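Side-chain contacts in tyrosinase (Aspergillus oryzae, PDB 6JU8), which probably oxidises L-tyrosine and L-dopa to L-dopaquinone with molecular oxygen at a dinuclear copper centre, a step in melanin formation: residues 62-67 against 371-376; 358-361 against 365-368. The protein carries 1 engineered substitution. One frame throughout, in Å; residues are numbered along the deposited sequence.

Interaction 1. Residues 62-67 against 371-376; sequences LSYFRL and IFWLHH. With CU (copper (II) ion), chain D.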
ATOM      1  N   LEU A  62       3.670   0.475 -29.089  1.00 11.57           N
ATOM      2  CA  LEU A  62       3.099   1.612 -28.346  1.00 12.15           C
ATOM      3  C   LEU A  62       2.299   1.169 -27.123  1.00 11.50           C
ATOM      4  O   LEU A  62       1.529   1.970 -26.576  1.00 12.18           O
ATOM      5  CB  LEU A  62       2.243   2.475 -29.291  1.00 13.51           C
ATOM      6  CG  LEU A  62       2.947   2.983 -30.553  1.00 13.18           C
ATOM      7  CD1 LEU A  62       2.019   3.899 -31.339  1.00 16.62           C
ATOM      8  CD2 LEU A  62       4.237   3.737 -30.209  1.00 14.02           C
ATOM      9  N   SER A  63       2.472  -0.088 -26.704  1.00 10.91           N
ATOM     10  CA  SER A  63       1.929  -0.495 -25.406  1.00 11.33           C
ATOM     11  C   SER A  63       2.746   0.138 -24.286  1.00 10.89           C
ATOM     12  O   SER A  63       3.933   0.468 -24.465  1.00 10.78           O
ATOM     13  CB  SER A  63       1.950  -2.012 -25.241  1.00 12.08           C
ATOM     14  OG  SER A  63       3.286  -2.517 -25.297  1.00 12.52           O
ATOM     15  N   TYR A  64       2.147   0.261 -23.098  1.00 10.20           N
ATOM     16  CA  TYR A  64       2.920   0.796 -21.979  1.00  9.88           C
ATOM     17  C   TYR A  64       4.174  -0.010 -21.700  1.00  9.48           C
ATOM     18  O   TYR A  64       5.274   0.532 -21.503  1.00  9.91           O
ATOM     19  CB  TYR A  64       2.023   0.840 -20.733  1.00  9.73           C
ATOM     20  CG  TYR A  64       2.702   1.537 -19.559  1.00  9.68           C
ATOM     21  CD1 TYR A  64       2.574   2.913 -19.366  1.00  9.69           C
ATOM     22  CD2 TYR A  64       3.454   0.799 -18.654  1.00  9.83           C
ATOM     23  CE1 TYR A  64       3.185   3.538 -18.293  1.00 10.21           C
ATOM     24  CE2 TYR A  64       4.083   1.412 -17.573  1.00 10.03           C
ATOM     25  CZ  TYR A  64       3.946   2.778 -17.417  1.00 10.60           C
ATOM     26  OH  TYR A  64       4.565   3.388 -16.342  1.00 12.87           O
ATOM     27  N   PHE A  65       4.030  -1.341 -21.689  1.00  9.48           N
ATOM     28  CA  PHE A  65       5.171  -2.189 -21.399  1.00  9.61           C
ATOM     29  C   PHE A  65       6.312  -1.888 -22.379  1.00  9.10           C
ATOM     30  O   PHE A  65       7.468  -1.739 -22.012  1.00 10.37           O
ATOM     31  CB  PHE A  65       4.810  -3.685 -21.478  1.00 11.10           C
ATOM     32  CG  PHE A  65       5.981  -4.568 -21.128  1.00  9.95           C
ATOM     33  CD1 PHE A  65       6.976  -4.847 -22.063  1.00 11.44           C
ATOM     34  CD2 PHE A  65       6.089  -5.119 -19.847  1.00 11.33           C
ATOM     35  CE1 PHE A  65       8.072  -5.640 -21.741  1.00 12.32           C
ATOM     36  CE2 PHE A  65       7.178  -5.897 -19.521  1.00 12.51           C
ATOM     37  CZ  PHE A  65       8.149  -6.176 -20.460  1.00 12.30           C
ATOM     38  N   ARG A  66       5.997  -1.820 -23.680  1.00 10.02           N
ATOM     39  CA  ARG A  66       7.065  -1.618 -24.655  1.00  9.86           C
ATOM     40  C   ARG A  66       7.636  -0.213 -24.594  1.00  8.71           C
ATOM     41  O   ARG A  66       8.838  -0.027 -24.841  1.00  9.79           O
ATOM     42  CB  ARG A  66       6.557  -1.952 -26.055  1.00 10.74           C
ATOM     43  CG  ARG A  66       6.211  -3.414 -26.280  1.00 12.21           C
ATOM     44  CD  ARG A  66       7.428  -4.329 -26.331  1.00 12.52           C
ATOM     45  NE  ARG A  66       8.443  -3.899 -27.296  1.00 13.24           N
ATOM     46  CZ  ARG A  66       8.351  -4.058 -28.603  1.00 13.99           C
ATOM     47  NH1 ARG A  66       7.270  -4.611 -29.153  1.00 14.15           N
ATOM     48  NH2 ARG A  66       9.326  -3.624 -29.408  1.00 16.79           N
ATOM     49  N   LEU A  67       6.830   0.802 -24.306  1.00  9.02           N
ATOM     50  CA  LEU A  67       7.366   2.154 -24.132  1.00  9.33           C
ATOM     51  C   LEU A  67       8.279   2.255 -22.920  1.00  9.38           C
ATOM     52  O   LEU A  67       9.388   2.803 -23.022  1.00  9.42           O
ATOM     53  CB  LEU A  67       6.207   3.154 -23.996  1.00 10.06           C
ATOM     54  CG  LEU A  67       5.384   3.314 -25.274  1.00 10.97           C
ATOM     55  CD1 LEU A  67       4.122   4.097 -24.972  1.00 13.03           C
ATOM     56  CD2 LEU A  67       6.224   4.020 -26.343  1.00 12.92           C
ATOM     57  N   ILE A 371       4.888   6.775 -12.083  1.00  8.24           N
ATOM     58  CA  ILE A 371       5.470   8.027 -11.611  1.00  8.51           C
ATOM     59  C   ILE A 371       6.777   8.377 -12.325  1.00  8.56           C
ATOM     60  O   ILE A 371       7.186   9.547 -12.320  1.00  9.17           O
ATOM     61  CB  ILE A 371       5.682   8.030 -10.086  1.00  8.70           C
ATOM     62  CG1 ILE A 371       5.758   9.472  -9.563  1.00 10.76           C
ATOM     63  CG2 ILE A 371       6.876   7.179  -9.685  1.00 11.15           C
ATOM     64  CD1 ILE A 371       5.896   9.587  -8.060  1.00 11.37           C
ATOM     65  N   PHE A 372       7.462   7.400 -12.914  1.00  8.22           N
ATOM     66  CA  PHE A 372       8.690   7.636 -13.668  1.00  8.03           C
ATOM     67  C   PHE A 372       8.528   8.844 -14.583  1.00  8.12           C
ATOM     68  O   PHE A 372       9.381   9.737 -14.664  1.00  8.40           O
ATOM     69  CB  PHE A 372       9.032   6.395 -14.507  1.00  8.51           C
ATOM     70  CG  PHE A 372      10.202   6.602 -15.436  1.00  8.52           C
ATOM     71  CD1 PHE A 372       9.998   7.115 -16.713  1.00  8.99           C
ATOM     72  CD2 PHE A 372      11.493   6.279 -15.021  1.00  9.24           C
ATOM     73  CE1 PHE A 372      11.084   7.318 -17.558  1.00  9.64           C
ATOM     74  CE2 PHE A 372      12.570   6.456 -15.853  1.00  9.40           C
ATOM     75  CZ  PHE A 372      12.344   6.971 -17.126  1.00  9.98           C
ATOM     76  N   TRP A 373       7.439   8.867 -15.340  1.00  8.36           N
ATOM     77  CA  TRP A 373       7.257   9.856 -16.392  1.00  8.83           C
ATOM     78  C   TRP A 373       6.978  11.233 -15.817  1.00  8.85           C
ATOM     79  O   TRP A 373       7.338  12.242 -16.407  1.00  8.64           O
ATOM     80  CB  TRP A 373       6.085   9.385 -17.263  1.00  9.00           C
ATOM     81  CG  TRP A 373       6.226   7.955 -17.709  1.00  9.06           C
ATOM     82  CD1 TRP A 373       5.699   6.843 -17.102  1.00  9.75           C
ATOM     83  CD2 TRP A 373       6.925   7.477 -18.874  1.00  9.38           C
ATOM     84  NE1 TRP A 373       6.041   5.706 -17.803  1.00 10.57           N
ATOM     85  CE2 TRP A 373       6.787   6.078 -18.903  1.00  9.92           C
ATOM     86  CE3 TRP A 373       7.658   8.105 -19.903  1.00  9.15           C
ATOM     87  CZ2 TRP A 373       7.344   5.297 -19.913  1.00 11.38           C
ATOM     88  CZ3 TRP A 373       8.217   7.322 -20.907  1.00 10.49           C
ATOM     89  CH2 TRP A 373       8.060   5.916 -20.909  1.00 11.23           C
ATOM     90  N   LEU A 374       6.312  11.255 -14.664  1.00  9.09           N
ATOM     91  CA  LEU A 374       6.013  12.521 -13.971  1.00  8.68           C
ATOM     92  C   LEU A 374       7.259  13.118 -13.349  1.00  7.95           C
ATOM     93  O   LEU A 374       7.474  14.334 -13.416  1.00  8.78           O
ATOM     94  CB  LEU A 374       4.941  12.254 -12.913  1.00 10.46           C
ATOM     95  CG  LEU A 374       3.662  11.569 -13.382  1.00  9.90           C
ATOM     96  CD1 LEU A 374       2.720  11.375 -12.199  1.00 11.94           C
ATOM     97  CD2 LEU A 374       2.966  12.317 -14.514  1.00 12.43           C
ATOM     98  N   HIS A 375       8.099  12.246 -12.805  1.00  7.91           N
ATOM     99  CA  HIS A 375       9.438  12.658 -12.360  1.00  8.41           C
ATOM    100  C   HIS A 375      10.231  13.230 -13.525  1.00  8.14           C
ATOM    101  O   HIS A 375      10.800  14.334 -13.450  1.00  8.46           O
ATOM    102  CB  HIS A 375      10.140  11.436 -11.756  1.00  8.45           C
ATOM    103  CG  HIS A 375      11.529  11.688 -11.281  1.00  8.06           C
ATOM    104  ND1 HIS A 375      11.890  12.808 -10.566  1.00  9.08           N
ATOM    105  CD2 HIS A 375      12.636  10.889 -11.385  1.00  9.62           C
ATOM    106  CE1 HIS A 375      13.184  12.697 -10.275  1.00  9.29           C
ATOM    107  NE2 HIS A 375      13.671  11.554 -10.755  1.00  9.85           N
ATOM    108  N   HIS A 376      10.303  12.468 -14.639  1.00  8.69           N
ATOM    109  CA  HIS A 376      11.088  12.982 -15.757  1.00  8.06           C
ATOM    110  C   HIS A 376      10.461  14.206 -16.393  1.00  8.52           C
ATOM    111  O   HIS A 376      11.188  15.032 -16.949  1.00  8.92           O
ATOM    112  CB  HIS A 376      11.329  11.860 -16.790  1.00  9.48           C
ATOM    113  CG  HIS A 376      12.616  11.165 -16.394  1.00  8.95           C
ATOM    114  ND1 HIS A 376      13.835  11.759 -16.639  1.00  9.59           N
ATOM    115  CD2 HIS A 376      12.868  10.065 -15.654  1.00 10.31           C
ATOM    116  CE1 HIS A 376      14.790  11.007 -16.121  1.00  9.66           C
ATOM    117  NE2 HIS A 376      14.230   9.949 -15.503  1.00 10.27           N
TER
HETATM  118 CU    CU D 502      15.007   8.811 -14.256  0.53 10.87          CU
HETATM  119  O   HOH W   1      16.019   7.525 -15.831  1.00 22.12           O
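The backbones of 62-67 and 371-376 stay well apart, the nearest CA atoms, those of L67 and W373, lying 10.9 Å from each other, so that long aromatic side chains span the gap. Y64 reaches across from the first turn of helix 64-69; with CG anti to the backbone N (chi1 -173°) its ring swings out until OH, and not CB, approaches W373. W373 comes to meet it from helix 371-389, and the two side chains run past one another from opposing sides. The indole NE1 of W373 donates to OH of Y64 at 3.1 Å, bent to 149° at the hydrogen, with the oxygen close to the indole plane. Y64 OH also bonds to the carbonyl O of Y368, so the buried hydroxyl has a polar partner on the loop as well as the indole. The rings themselves meet obliquely, planes at 69°. Farther along the indole edge, CH2 of W373 lies 4.0 Å from O of L67. Behind the indole, CD1 of F372 sits 3.8 Å above one face, and H376 CD2 lies over the rim of one face of F372. H376 binds a copper ion through NE2 at 1.9 Å, together with H332 and H336, so the contact backs onto the metal site. Around this buried contact, Y64 packs on helix 41-55, L67 on L113 and V117 of helix 103-129, and I371 on helix 328-340.

Interaction 2. Residues 358-361 against 365-368; sequences GHMS and VAAY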
ATOM      1  N   GLY A 358      12.111  -1.143  -4.521  1.00  8.59           N
ATOM      2  CA  GLY A 358      11.049  -1.137  -5.536  1.00  9.00           C
ATOM      3  C   GLY A 358      11.562  -0.508  -6.824  1.00  7.68           C
ATOM      4  O   GLY A 358      12.685  -0.042  -6.943  1.00  8.92           O
ATOM      5  N   HIS A 359      10.674  -0.536  -7.816  1.00  8.82           N
ATOM      6  CA  HIS A 359      11.058  -0.349  -9.202  1.00  7.88           C
ATOM      7  C   HIS A 359      11.800   0.955  -9.450  1.00  7.66           C
ATOM      8  O   HIS A 359      12.790   0.966 -10.188  1.00  8.67           O
ATOM      9  CB  HIS A 359       9.805  -0.440 -10.106  1.00  8.62           C
ATOM     10  CG  HIS A 359       9.343  -1.884 -10.170  1.00  8.59           C
ATOM     11  ND1 HIS A 359       8.772  -2.512  -9.074  1.00  8.80           N
ATOM     12  CD2 HIS A 359       9.362  -2.812 -11.149  1.00  9.28           C
ATOM     13  CE1 HIS A 359       8.513  -3.765  -9.390  1.00  9.31           C
ATOM     14  NE2 HIS A 359       8.847  -3.989 -10.650  1.00 10.01           N
ATOM     15  N   MET A 360      11.314   2.064  -8.884  1.00  8.34           N
ATOM     16  CA  MET A 360      11.892   3.353  -9.232  1.00  8.32           C
ATOM     17  C   MET A 360      13.370   3.481  -8.871  1.00  8.61           C
ATOM     18  O   MET A 360      14.058   4.362  -9.416  1.00 10.03           O
ATOM     19  CB  MET A 360      11.090   4.522  -8.647  1.00  9.00           C
ATOM     20  CG  MET A 360       9.934   4.933  -9.559  1.00 10.30           C
ATOM     21  SD  MET A 360      10.484   5.917 -10.985  1.00  9.95           S
ATOM     22  CE  MET A 360      10.855   7.477 -10.168  1.00 11.03           C
ATOM     23  N   SER A 361      13.889   2.652  -7.972  1.00  9.20           N
ATOM     24  CA  SER A 361      15.316   2.805  -7.630  1.00  9.41           C
ATOM     25  C   SER A 361      16.230   2.019  -8.544  1.00  9.95           C
ATOM     26  O   SER A 361      17.452   2.124  -8.389  1.00 11.92           O
ATOM     27  CB  SER A 361      15.589   2.361  -6.191  1.00 11.03           C
ATOM     28  OG  SER A 361      15.537   0.940  -6.132  1.00 11.43           O
ATOM     29  N   VAL A 365      14.293  -1.173 -14.438  1.00  8.99           N
ATOM     30  CA  VAL A 365      12.851  -1.339 -14.348  1.00  8.23           C
ATOM     31  C   VAL A 365      12.106  -0.099 -13.895  1.00  8.00           C
ATOM     32  O   VAL A 365      10.874  -0.159 -13.769  1.00  9.24           O
ATOM     33  CB  VAL A 365      12.458  -2.546 -13.461  1.00  9.74           C
ATOM     34  CG1 VAL A 365      12.933  -3.852 -14.088  1.00 10.64           C
ATOM     35  CG2 VAL A 365      12.998  -2.378 -12.046  1.00  9.69           C
ATOM     36  N   ALA A 366      12.799   1.022 -13.674  1.00  8.24           N
ATOM     37  CA  ALA A 366      12.136   2.199 -13.125  1.00  8.77           C
ATOM     38  C   ALA A 366      11.015   2.712 -14.009  1.00  8.27           C
ATOM     39  O   ALA A 366      10.015   3.248 -13.482  1.00  9.83           O
ATOM     40  CB  ALA A 366      13.184   3.292 -12.918  1.00  9.71           C
ATOM     41  N   ALA A 367      11.158   2.609 -15.331  1.00  8.34           N
ATOM     42  CA  ALA A 367      10.155   3.198 -16.226  1.00  8.87           C
ATOM     43  C   ALA A 367       8.824   2.469 -16.166  1.00  8.58           C
ATOM     44  O   ALA A 367       7.814   3.018 -16.619  1.00  9.60           O
ATOM     45  CB  ALA A 367      10.709   3.255 -17.653  1.00  9.57           C
ATOM     46  N   TYR A 368       8.758   1.277 -15.557  1.00  9.53           N
ATOM     47  CA  TYR A 368       7.470   0.586 -15.435  1.00  9.28           C
ATOM     48  C   TYR A 368       6.568   1.303 -14.450  1.00  9.02           C
ATOM     49  O   TYR A 368       5.340   1.215 -14.547  1.00  9.86           O
ATOM     50  CB  TYR A 368       7.647  -0.919 -15.089  1.00 10.25           C
ATOM     51  CG  TYR A 368       8.274  -1.584 -16.284  1.00  8.71           C
ATOM     52  CD1 TYR A 368       7.533  -1.881 -17.410  1.00  9.53           C
ATOM     53  CD2 TYR A 368       9.630  -1.870 -16.310  1.00  9.01           C
ATOM     54  CE1 TYR A 368       8.131  -2.473 -18.523  1.00 11.05           C
ATOM     55  CE2 TYR A 368      10.228  -2.433 -17.425  1.00 10.39           C
ATOM     56  CZ  TYR A 368       9.488  -2.745 -18.531  1.00  9.74           C
ATOM     57  OH  TYR A 368      10.052  -3.287 -19.656  1.00 10.16           O
TER
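Carbonyl O of H359 lies 3.3 Å from CA of A366, a CH...O contact bent to 129° at the hydrogen, where the two turns of 358-361 and 365-368 come together. The backbones touch here; CA of M360 and CA of A366 are 4.1 Å apart. The same carbonyl oxygen also faces the methyl of A366, its CB being 3.6 Å away. A366 N is close to it as well, but the angle is too poor for a hydrogen bond, so van der Waals packing and the CH...O contact join the segments. Each turn is tied within itself instead: S361 N bonds to O of G358 in the short 3-10 segment, and Y368 N to O of V365.

Among the side chains, the imidazole of H359 lies aslant the isopropyl group of V365, its CD2 meeting the CG2 methyl of V365 at 3.8 Å. V365 places CG2 between its own backbone N and carbonyl carbon, with CG1 anti to the carbonyl carbon (chi1 -65°). On the other flank M360, bent at chi2 and chi3, brings SD to 3.7 Å from O of A366 and 4.2 Å from its CB.

Polar atoms of both segments bond to the surrounding fold. The backbone O of M360 takes a hydrogen bond from ND1 of H336, a copper ligand, consistent with a second-shell role in setting how that imidazole is turned; Y368 OH bonds to A73 O. This buried loop between strand 356-357 and helix 371-389 lies against helices 328-340 and 371-389, which carry the three histidines of one copper: M360 packs on I371, F372 and H375 of helix 371-389 and on V339 of helix 328-340, while A367 and Y368 rest on A68 of helix 64-69.

The two contacts have centres 10 Å apart in the common central domain of tyrosinase. Along the chain 62-67 comes first, followed after a long interval by 358-361, 365-368 and 371-376; the compact turn pair of interaction 2 thus leads directly into the helix that supplies interaction 1. They also touch: Y64 OH lies 3.3 Å from A367 O, a probable hydrogen bond, and F372 CB packs 3.5 Å from A366 O. Together they join helix 64-69, the loop after strand 356-357 and helix 371-389 into one buried region beside the dinuclear site, with H376 in interaction 1 and H336 next to interaction 2, both ligands of one copper.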